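Local coordinates for protein Old Yellow Enzyme (Pichia, PDB 6AGZ) that probably catalyses the FMN-dependent asymmetric reduction of enone compounds on a TIM-barrel scaffold, at residues A[58-63]-A[103-108]; A[23-28]-A[337-342]; A[76-81]-A[112-117]. All coordinates share one frame; numbering follows the deposited sequence.

Interaction 1. Residues A[58-63]-A[103-108]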
loop_
_atom_site.group_PDB
_atom_site.type_symbol
_atom_site.label_atom_id
_atom_site.label_comp_id
_atom_site.label_asym_id
_atom_site.label_seq_id
_atom_site.Cartn_x
_atom_site.Cartn_y
_atom_site.Cartn_z
ATOM N N GLU A 58 -30.948 11.635 19.637
ATOM C CA GLU A 58 -32.000 12.616 19.413
ATOM C C GLU A 58 -31.570 13.633 18.362
ATOM O O GLU A 58 -30.438 14.125 18.377
ATOM C CB GLU A 58 -32.339 13.328 20.724
ATOM C CG GLU A 58 -33.474 14.333 20.635
ATOM C CD GLU A 58 -33.607 15.166 21.898
ATOM O OE1 GLU A 58 -32.564 15.503 22.498
ATOM O OE2 GLU A 58 -34.751 15.478 22.294
ATOM N N ASN A 59 -32.488 13.940 17.441
ATOM C CA ASN A 59 -32.265 14.939 16.392
ATOM C C ASN A 59 -31.027 14.615 15.556
ATOM O O ASN A 59 -30.301 15.512 15.123
ATOM C CB ASN A 59 -32.155 16.349 16.981
ATOM C CG ASN A 59 -33.406 16.774 17.723
ATOM O OD1 ASN A 59 -34.524 16.457 17.316
ATOM N ND2 ASN A 59 -33.224 17.499 18.820
ATOM N N ASN A 60 -30.769 13.325 15.331
ATOM C CA ASN A 60 -29.561 12.924 14.618
ATOM C C ASN A 60 -29.855 12.202 13.309
ATOM O O ASN A 60 -29.448 12.682 12.246
ATOM C CB ASN A 60 -28.700 12.043 15.534
ATOM C CG ASN A 60 -27.304 11.804 14.983
ATOM O OD1 ASN A 60 -27.011 12.114 13.829
ATOM N ND2 ASN A 60 -26.433 11.242 15.814
ATOM N N GLY A 61 -30.566 11.074 13.342
ATOM C CA GLY A 61 -30.750 10.265 12.154
ATOM C C GLY A 61 -29.529 9.498 11.690
ATOM O O GLY A 61 -29.663 8.628 10.820
ATOM N N GLY A 62 -28.348 9.782 12.234
ATOM C CA GLY A 62 -27.112 9.162 11.797
ATOM C C GLY A 62 -26.776 7.899 12.562
ATOM O O GLY A 62 -27.631 7.270 13.191
ATOM N N LEU A 63 -25.499 7.525 12.506
ATOM C CA LEU A 63 -25.011 6.296 13.118
ATOM C C LEU A 63 -24.234 6.610 14.390
ATOM O O LEU A 63 -23.387 7.510 14.403
ATOM C CB LEU A 63 -24.119 5.513 12.152
ATOM C CG LEU A 63 -23.523 4.216 12.711
ATOM C CD1 LEU A 63 -24.611 3.181 12.958
ATOM C CD2 LEU A 63 -22.445 3.662 11.791
ATOM N N LYS A 103 -35.380 7.148 19.079
ATOM C CA LYS A 103 -34.920 8.497 18.791
ATOM C C LYS A 103 -34.807 8.780 17.298
ATOM O O LYS A 103 -34.717 9.951 16.915
ATOM C CB LYS A 103 -33.577 8.733 19.468
ATOM C CG LYS A 103 -33.668 9.219 20.895
ATOM C CD LYS A 103 -34.555 10.443 21.008
ATOM C CE LYS A 103 -35.005 10.658 22.437
ATOM N NZ LYS A 103 -33.858 10.555 23.381
ATOM N N GLY A 104 -34.805 7.753 16.454
ATOM C CA GLY A 104 -34.645 7.929 15.026
ATOM C C GLY A 104 -33.231 7.791 14.510
ATOM O O GLY A 104 -32.978 8.143 13.354
ATOM N N SER A 105 -32.305 7.297 15.324
ATOM C CA SER A 105 -30.929 7.070 14.917
ATOM C C SER A 105 -30.662 5.573 14.796
ATOM O O SER A 105 -31.550 4.736 14.983
ATOM C CB SER A 105 -29.957 7.726 15.898
ATOM O OG SER A 105 -30.101 9.136 15.889
ATOM N N HIS A 106 -29.413 5.243 14.479
ATOM C CA HIS A 106 -28.978 3.870 14.292
ATOM C C HIS A 106 -27.669 3.668 15.041
ATOM O O HIS A 106 -26.928 4.620 15.297
ATOM C CB HIS A 106 -28.815 3.545 12.803
ATOM C CG HIS A 106 -29.906 4.107 11.946
ATOM N ND1 HIS A 106 -30.993 3.364 11.539
ATOM C CD2 HIS A 106 -30.085 5.346 11.429
ATOM C CE1 HIS A 106 -31.790 4.118 10.803
ATOM N NE2 HIS A 106 -31.262 5.325 10.721
ATOM N N ILE A 107 -27.385 2.420 15.400
ATOM C CA ILE A 107 -26.280 2.131 16.306
ATOM C C ILE A 107 -25.585 0.837 15.898
ATOM O O ILE A 107 -26.232 -0.143 15.511
ATOM C CB ILE A 107 -26.764 2.071 17.772
ATOM C CG1 ILE A 107 -25.579 1.937 18.729
ATOM C CG2 ILE A 107 -27.775 0.946 17.973
ATOM C CD1 ILE A 107 -25.941 2.209 20.172
ATOM N N SER A 108 -24.256 0.854 15.969
ATOM C CA SER A 108 -23.415 -0.317 15.789
ATOM C C SER A 108 -22.628 -0.558 17.070
ATOM O O SER A 108 -22.251 0.388 17.766
ATOM C CB SER A 108 -22.449 -0.133 14.609
ATOM O OG SER A 108 -21.438 -1.127 14.607
HETATM O O HOH W 1 -35.083 12.687 17.425
HETATM O O HOH W 2 -32.786 11.500 15.383
HETATM O O HOH W 3 -32.471 7.523 9.840
#
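L63 and H106 form a parallel beta bridge with their CA atoms 4.8 Å apart, secured by H106 N donating to G62 O at 3.0 Å with an N-H...O angle of 152°. Just upstream, G61 CA makes a CA-H...O contact to the carbonyl of G104, whose positive phi belongs to a Schellman motif ending the helix before it. S105 turns OG beside its own backbone N (chi1 -64°), from where OG takes a weak bond from G61 N at 3.2 Å; the same hydroxyl also bonds A57 O, so it links the segments that follow helices 47-57 and 87-102. The imidazole of H106 comes in edge-on: G61 O lies in the ring plane, 3.4 Å from CD2. Water 3 sits at the same edge, 2.7 Å from H106 NE2, and donates to G61 O. L63 extends CD1 over the H106 carbonyl, 3.6 Å from H106 O. At the outer end the aliphatic parts of E58 and K103 cross obliquely, E58 CB lying 3.6 Å from K103 CD. Their charges do not meet, E58 OE2 being 5.1 Å from K103 NZ; instead E58 pairs with K384 and K103 with E99. Waters 1 and 2 both donate to K103 O and accept from N59 N and N60 N, respectively, bridging the two backbones. The contact thus begins where helices 47-57 and 87-102 end and runs into the adjacent barrel strands 63-70 and 106-112, with L63 and S108 packing on M183 of strand 183-187 and H106 on strand 23-25.

Interaction 2. Residues A[23-28]-A[337-342]; sequences IELKNR and RTLIGC. With FMN (flavin mononucleotide), chain C.
R28 and L339 supply most of the buried surface, their side chains crossing at about a right angle, with L339 CD2 set 3.6 Å from R28 CB. The backbone beside them is tied by one bond: I340 N donates to R28 O at 2.9 Å (N-H...O 175°). A chi2 of -174° sets R28 CD 3.7 Å from T338 O, and chi3 of -176° continues the extended chain to NE. A water lies in the guanidinium plane at its edge, accepting from R28 NH1 at 2.6 Å and lying 2.7 Å from T338 O, not its sole acceptor in reach. The rest of the guanidinium is held by K16 O through NE and by a salt bridge from NH2 to D336, consistent with a fixed, charged group. L25 adds a looser apolar touch, CD1 to L339 CD2 at 4.5 Å. Farther along the second segment, C342 CA approaches FMN O2P at 3.3 Å, at the phosphate end of the cofactor. R28 leads directly into strand 29-31, the first of the barrel, while 338-341 is the eighth; L339 also packs on L314 of strand 313-316 and on I18 of strand 18-20, the antiparallel partner of 23-25.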
loop_
_atom_site.group_PDB
_atom_site.type_symbol
_atom_site.label_atom_id
_atom_site.label_comp_id
_atom_site.label_asym_id
_atom_site.label_seq_id
_atom_site.Cartn_x
_atom_site.Cartn_y
_atom_site.Cartn_z
ATOM N N ILE A 23 -29.499 -0.196 6.000
ATOM C CA ILE A 23 -30.212 0.921 6.604
ATOM C C ILE A 23 -29.834 2.214 5.893
ATOM O O ILE A 23 -28.828 2.302 5.178
ATOM C CB ILE A 23 -29.950 1.038 8.120
ATOM C CG1 ILE A 23 -28.474 1.326 8.389
ATOM C CG2 ILE A 23 -30.403 -0.223 8.836
ATOM C CD1 ILE A 23 -28.165 1.612 9.837
ATOM N N GLU A 24 -30.658 3.237 6.115
ATOM C CA GLU A 24 -30.513 4.543 5.482
ATOM C C GLU A 24 -30.206 5.575 6.560
ATOM O O GLU A 24 -31.096 5.967 7.322
ATOM C CB GLU A 24 -31.779 4.917 4.711
ATOM C CG GLU A 24 -31.636 6.145 3.827
ATOM C CD GLU A 24 -30.893 5.853 2.538
ATOM O OE1 GLU A 24 -30.665 4.661 2.238
ATOM O OE2 GLU A 24 -30.539 6.814 1.822
ATOM N N LEU A 25 -28.951 6.008 6.623
ATOM C CA LEU A 25 -28.550 7.063 7.541
ATOM C C LEU A 25 -28.957 8.426 6.994
ATOM O O LEU A 25 -28.768 8.721 5.808
ATOM C CB LEU A 25 -27.039 7.032 7.773
ATOM C CG LEU A 25 -26.416 5.736 8.295
ATOM C CD1 LEU A 25 -24.914 5.906 8.461
ATOM C CD2 LEU A 25 -27.058 5.313 9.605
ATOM N N LYS A 26 -29.507 9.262 7.879
ATOM C CA LYS A 26 -29.930 10.604 7.499
ATOM C C LYS A 26 -28.747 11.540 7.284
ATOM O O LYS A 26 -28.871 12.513 6.533
ATOM C CB LYS A 26 -30.867 11.172 8.568
ATOM C CG LYS A 26 -31.558 12.474 8.190
ATOM C CD LYS A 26 -32.516 12.922 9.285
ATOM C CE LYS A 26 -33.152 14.262 8.954
ATOM N NZ LYS A 26 -34.094 14.707 10.018
ATOM N N ASN A 27 -27.605 11.265 7.912
ATOM C CA ASN A 27 -26.399 12.054 7.714
ATOM C C ASN A 27 -25.197 11.117 7.703
ATOM O O ASN A 27 -25.331 9.896 7.831
ATOM C CB ASN A 27 -26.262 13.147 8.785
ATOM C CG ASN A 27 -26.178 12.591 10.201
ATOM O OD1 ASN A 27 -25.388 11.691 10.490
ATOM N ND2 ASN A 27 -26.996 13.137 11.094
ATOM N N ARG A 28 -24.010 11.703 7.551
ATOM C CA ARG A 28 -22.765 10.945 7.505
ATOM C C ARG A 28 -21.835 11.318 8.653
ATOM O O ARG A 28 -20.628 11.066 8.584
ATOM C CB ARG A 28 -22.084 11.143 6.150
ATOM C CG ARG A 28 -23.063 10.968 4.998
ATOM C CD ARG A 28 -22.415 11.012 3.629
ATOM N NE ARG A 28 -23.432 10.931 2.584
ATOM C CZ ARG A 28 -23.172 10.872 1.282
ATOM N NH1 ARG A 28 -21.918 10.882 0.853
ATOM N NH2 ARG A 28 -24.168 10.801 0.410
ATOM N N ARG A 337 -19.125 7.969 -0.538
ATOM C CA ARG A 337 -19.093 6.794 0.326
ATOM C C ARG A 337 -18.323 7.039 1.621
ATOM O O ARG A 337 -17.901 6.078 2.272
ATOM C CB ARG A 337 -18.503 5.590 -0.420
ATOM C CG ARG A 337 -17.177 5.846 -1.149
ATOM C CD ARG A 337 -15.970 5.727 -0.221
ATOM N NE ARG A 337 -14.698 5.768 -0.935
ATOM C CZ ARG A 337 -13.875 4.730 -1.055
ATOM N NH1 ARG A 337 -14.186 3.566 -0.503
ATOM N NH2 ARG A 337 -12.736 4.858 -1.722
ATOM N N THR A 338 -18.140 8.294 2.021
ATOM C CA THR A 338 -17.282 8.635 3.147
ATOM C C THR A 338 -18.110 9.135 4.323
ATOM O O THR A 338 -18.891 10.082 4.183
ATOM C CB THR A 338 -16.250 9.693 2.750
ATOM O OG1 THR A 338 -15.416 9.178 1.705
ATOM C CG2 THR A 338 -15.385 10.066 3.944
ATOM N N LEU A 339 -17.933 8.494 5.474
ATOM C CA LEU A 339 -18.476 8.947 6.745
ATOM C C LEU A 339 -17.383 9.651 7.541
ATOM O O LEU A 339 -16.200 9.326 7.422
ATOM C CB LEU A 339 -19.033 7.774 7.554
ATOM C CG LEU A 339 -20.034 6.843 6.867
ATOM C CD1 LEU A 339 -20.394 5.682 7.781
ATOM C CD2 LEU A 339 -21.282 7.601 6.450
ATOM N N ILE A 340 -17.788 10.619 8.358
ATOM C CA ILE A 340 -16.863 11.398 9.174
ATOM C C ILE A 340 -17.196 11.148 10.638
ATOM O O ILE A 340 -18.322 11.413 11.079
ATOM C CB ILE A 340 -16.930 12.897 8.845
ATOM C CG1 ILE A 340 -16.510 13.142 7.393
ATOM C CG2 ILE A 340 -16.043 13.687 9.794
ATOM C CD1 ILE A 340 -15.047 12.859 7.123
ATOM N N GLY A 341 -16.222 10.640 11.386
ATOM C CA GLY A 341 -16.393 10.356 12.799
ATOM C C GLY A 341 -15.765 11.443 13.665
ATOM O O GLY A 341 -14.651 11.890 13.401
ATOM N N CYS A 342 -16.505 11.858 14.689
ATOM C CA CYS A 342 -16.034 12.842 15.662
ATOM C C CYS A 342 -16.325 12.299 17.054
ATOM O O CYS A 342 -17.492 12.182 17.445
ATOM C CB CYS A 342 -16.706 14.199 15.448
ATOM S SG CYS A 342 -16.554 14.850 13.768
HETATM N N1 FMN C . -11.550 3.926 19.466
HETATM C C2 FMN C . -11.965 2.612 19.356
HETATM O O2 FMN C . -11.856 2.020 18.282
HETATM N N3 FMN C . -12.501 1.958 20.446
HETATM C C4 FMN C . -12.624 2.619 21.650
HETATM O O4 FMN C . -13.101 2.044 22.628
HETATM C C4A FMN C . -12.207 3.939 21.762
HETATM N N5 FMN C . -12.330 4.594 22.966
HETATM C C5A FMN C . -11.923 5.905 23.084
HETATM C C6 FMN C . -12.051 6.558 24.302
HETATM C C7 FMN C . -11.641 7.879 24.431
HETATM C C7M FMN C . -11.783 8.584 25.746
HETATM C C8 FMN C . -11.101 8.547 23.341
HETATM C C8M FMN C . -10.657 9.974 23.478
HETATM C C9 FMN C . -10.970 7.892 22.124
HETATM C C9A FMN C . -11.382 6.569 21.989
HETATM N N10 FMN C . -11.254 5.911 20.778
HETATM C C10 FMN C . -11.666 4.596 20.666
HETATM C "C1'" FMN C . -10.681 6.626 19.588
HETATM C "C2'" FMN C . -11.822 7.398 18.919
HETATM O "O2'" FMN C . -12.800 6.485 18.471
HETATM C "C3'" FMN C . -11.360 8.277 17.758
HETATM O "O3'" FMN C . -10.831 7.476 16.726
HETATM C "C4'" FMN C . -10.320 9.293 18.219
HETATM O "O4'" FMN C . -10.762 9.920 19.402
HETATM C "C5'" FMN C . -10.069 10.365 17.166
HETATM O "O5'" FMN C . -11.291 10.976 16.815
HETATM P P FMN C . -11.596 12.490 17.271
HETATM O O1P FMN C . -10.448 13.374 16.846
HETATM O O2P FMN C . -12.870 12.973 16.621
HETATM O O3P FMN C . -11.751 12.529 18.772
HETATM O O HOH W 4 -19.483 10.908 1.732
#

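Interaction 3. Residues A[76-81]-A[112-117]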
loop_
_atom_site.group_PDB
_atom_site.type_symbol
_atom_site.label_atom_id
_atom_site.label_comp_id
_atom_site.label_asym_id
_atom_site.label_seq_id
_atom_site.Cartn_x
_atom_site.Cartn_y
_atom_site.Cartn_z
ATOM N N GLY A 76 -11.751 -9.473 27.978
ATOM C CA GLY A 76 -11.376 -8.329 28.789
ATOM C C GLY A 76 -10.027 -8.483 29.468
ATOM O O GLY A 76 -9.160 -9.201 28.968
ATOM N N LEU A 77 -9.839 -7.813 30.604
ATOM C CA LEU A 77 -10.876 -6.985 31.215
ATOM C C LEU A 77 -10.341 -5.638 31.697
ATOM O O LEU A 77 -9.168 -5.510 32.048
ATOM C CB LEU A 77 -11.514 -7.715 32.404
ATOM C CG LEU A 77 -12.389 -8.949 32.181
ATOM C CD1 LEU A 77 -12.580 -9.693 33.492
ATOM C CD2 LEU A 77 -13.732 -8.546 31.598
ATOM N N TYR A 78 -11.218 -4.638 31.704
ATOM C CA TYR A 78 -11.011 -3.390 32.422
ATOM C C TYR A 78 -12.184 -3.189 33.369
ATOM O O TYR A 78 -13.316 -3.580 33.065
ATOM C CB TYR A 78 -10.899 -2.187 31.473
ATOM C CG TYR A 78 -9.663 -2.181 30.601
ATOM C CD1 TYR A 78 -8.430 -2.580 31.101
ATOM C CD2 TYR A 78 -9.731 -1.770 29.275
ATOM C CE1 TYR A 78 -7.300 -2.572 30.303
ATOM C CE2 TYR A 78 -8.608 -1.758 28.472
ATOM C CZ TYR A 78 -7.395 -2.160 28.989
ATOM O OH TYR A 78 -6.276 -2.150 28.191
ATOM N N GLN A 79 -11.914 -2.591 34.527
ATOM C CA GLN A 79 -12.977 -2.397 35.504
ATOM C C GLN A 79 -14.051 -1.473 34.942
ATOM O O GLN A 79 -13.747 -0.431 34.349
ATOM C CB GLN A 79 -12.413 -1.846 36.817
ATOM C CG GLN A 79 -11.649 -0.540 36.699
ATOM C CD GLN A 79 -11.006 -0.131 38.010
ATOM O OE1 GLN A 79 -11.652 -0.131 39.059
ATOM N NE2 GLN A 79 -9.725 0.217 37.959
ATOM N N ASN A 80 -15.310 -1.888 35.096
ATOM C CA ASN A 80 -16.477 -1.130 34.646
ATOM C C ASN A 80 -16.517 -0.978 33.127
ATOM O O ASN A 80 -17.100 -0.025 32.603
ATOM C CB ASN A 80 -16.547 0.239 35.331
ATOM C CG ASN A 80 -16.617 0.124 36.840
ATOM O OD1 ASN A 80 -15.597 -0.053 37.508
ATOM N ND2 ASN A 80 -17.824 0.217 37.388
ATOM N N GLY A 81 -15.904 -1.913 32.409
ATOM C CA GLY A 81 -16.046 -1.978 30.972
ATOM C C GLY A 81 -17.357 -2.621 30.575
ATOM O O GLY A 81 -18.120 -3.135 31.406
ATOM N N TRP A 112 -14.716 -5.698 21.530
ATOM C CA TRP A 112 -13.377 -5.476 22.057
ATOM C C TRP A 112 -12.743 -6.797 22.470
ATOM O O TRP A 112 -13.426 -7.701 22.961
ATOM C CB TRP A 112 -13.426 -4.533 23.262
ATOM C CG TRP A 112 -12.240 -3.622 23.399
ATOM C CD1 TRP A 112 -11.173 -3.523 22.555
ATOM C CD2 TRP A 112 -12.012 -2.673 24.447
ATOM N NE1 TRP A 112 -10.294 -2.568 23.013
ATOM C CE2 TRP A 112 -10.789 -2.029 24.171
ATOM C CE3 TRP A 112 -12.731 -2.297 25.586
ATOM C CZ2 TRP A 112 -10.264 -1.042 25.000
ATOM C CZ3 TRP A 112 -12.208 -1.315 26.405
ATOM C CH2 TRP A 112 -10.988 -0.699 26.108
ATOM N N ASN A 113 -11.431 -6.901 22.265
ATOM C CA ASN A 113 -10.646 -8.014 22.791
ATOM C C ASN A 113 -9.274 -7.465 23.142
ATOM O O ASN A 113 -8.547 -7.005 22.257
ATOM C CB ASN A 113 -10.539 -9.160 21.783
ATOM C CG ASN A 113 -10.051 -10.450 22.418
ATOM O OD1 ASN A 113 -9.290 -10.433 23.387
ATOM N ND2 ASN A 113 -10.493 -11.578 21.877
ATOM N N LEU A 114 -8.923 -7.517 24.428
ATOM C CA LEU A 114 -7.775 -6.763 24.918
ATOM C C LEU A 114 -6.450 -7.448 24.606
ATOM O O LEU A 114 -5.497 -6.788 24.178
ATOM C CB LEU A 114 -7.912 -6.531 26.423
ATOM C CG LEU A 114 -9.115 -5.681 26.837
ATOM C CD1 LEU A 114 -9.075 -5.362 28.321
ATOM C CD2 LEU A 114 -9.164 -4.404 26.016
ATOM N N GLY A 115 -6.362 -8.759 24.816
ATOM C CA GLY A 115 -5.083 -9.421 24.638
ATOM C C GLY A 115 -4.099 -8.996 25.712
ATOM O O GLY A 115 -4.437 -8.900 26.897
ATOM N N ARG A 116 -2.859 -8.730 25.296
ATOM C CA ARG A 116 -1.819 -8.314 26.232
ATOM C C ARG A 116 -2.020 -6.897 26.759
ATOM O O ARG A 116 -1.174 -6.413 27.518
ATOM C CB ARG A 116 -0.441 -8.433 25.578
ATOM C CG ARG A 116 -0.156 -7.389 24.510
ATOM C CD ARG A 116 1.219 -7.603 23.894
ATOM N NE ARG A 116 1.597 -6.521 22.990
ATOM C CZ ARG A 116 2.773 -6.439 22.377
ATOM N NH1 ARG A 116 3.691 -7.375 22.569
ATOM N NH2 ARG A 116 3.034 -5.418 21.571
ATOM N N ALA A 117 -3.101 -6.223 26.378
ATOM C CA ALA A 117 -3.409 -4.887 26.865
ATOM C C ALA A 117 -4.301 -4.896 28.099
ATOM O O ALA A 117 -4.598 -3.826 28.641
ATOM C CB ALA A 117 -4.077 -4.068 25.757
HETATM O O HOH W 5 -8.200 -10.347 26.679
#
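Y78 and L114 each set CG anti to their own carbonyl carbon and beside the backbone N (chi1 -67° and -63°), on side chains whose first bonds point toward the other loop. L114 CD1 ends over the centre of the tyrosine ring, 3.6 Å from its centroid, a CH-pi contact square on the face. The same methyl lies 3.4 Å from L77 N, against the cis peptide that joins G76 to L77. The other methyl, L114 CD2, sits 3.4 Å above the plane of the W112 ring, so this leucine fills the corner between two aromatic groups. Those groups meet in an offset edge-to-face pair with planes at 65°: the edge of Y78 is directed at the face of W112, and Y78 CE2 comes within 3.5 Å of W112 CH2. At the far end of the ring, Y78 OH donates to A117 O; the 2.4 Å separation is too short to be taken literally. A water 2.7 Å from G76 O accepts from G115 N and can donate to G76 O, among other acceptors. The first loop then closes in a type II turn, G81 N bonding Y78 O. W112 also meets the rings of F70, H187 and Y192. The contact joins the loops after strands 63-70 and 106-112, at the C-terminal barrel end where TIM-barrel enzymes carry active sites and the W112 side chain lies about 5 Å from FMN at nearest atoms.

How the interactions relate
Starting from the N terminus, residues 23-28 open the longest of the three loops, which closes only at 337-342, where the eighth barrel strand meets the approach to the first; interactions 1 and 3 both fall within this span. Residues 58-63 come next, then 76-81, before 103-108 closes interaction 1 and 112-117 closes interaction 3, so these two cross. Their centres lie about 27 Å apart on opposite sides of the chain's centre: interaction 1 joins the second and third strands at their starts, interaction 3 the loops beyond their ends. Interactions 1 and 2 touch directly, N60 OD1 with N27 ND2 and G61 O with K26 N, binding the N-terminal hairpin to the barrel.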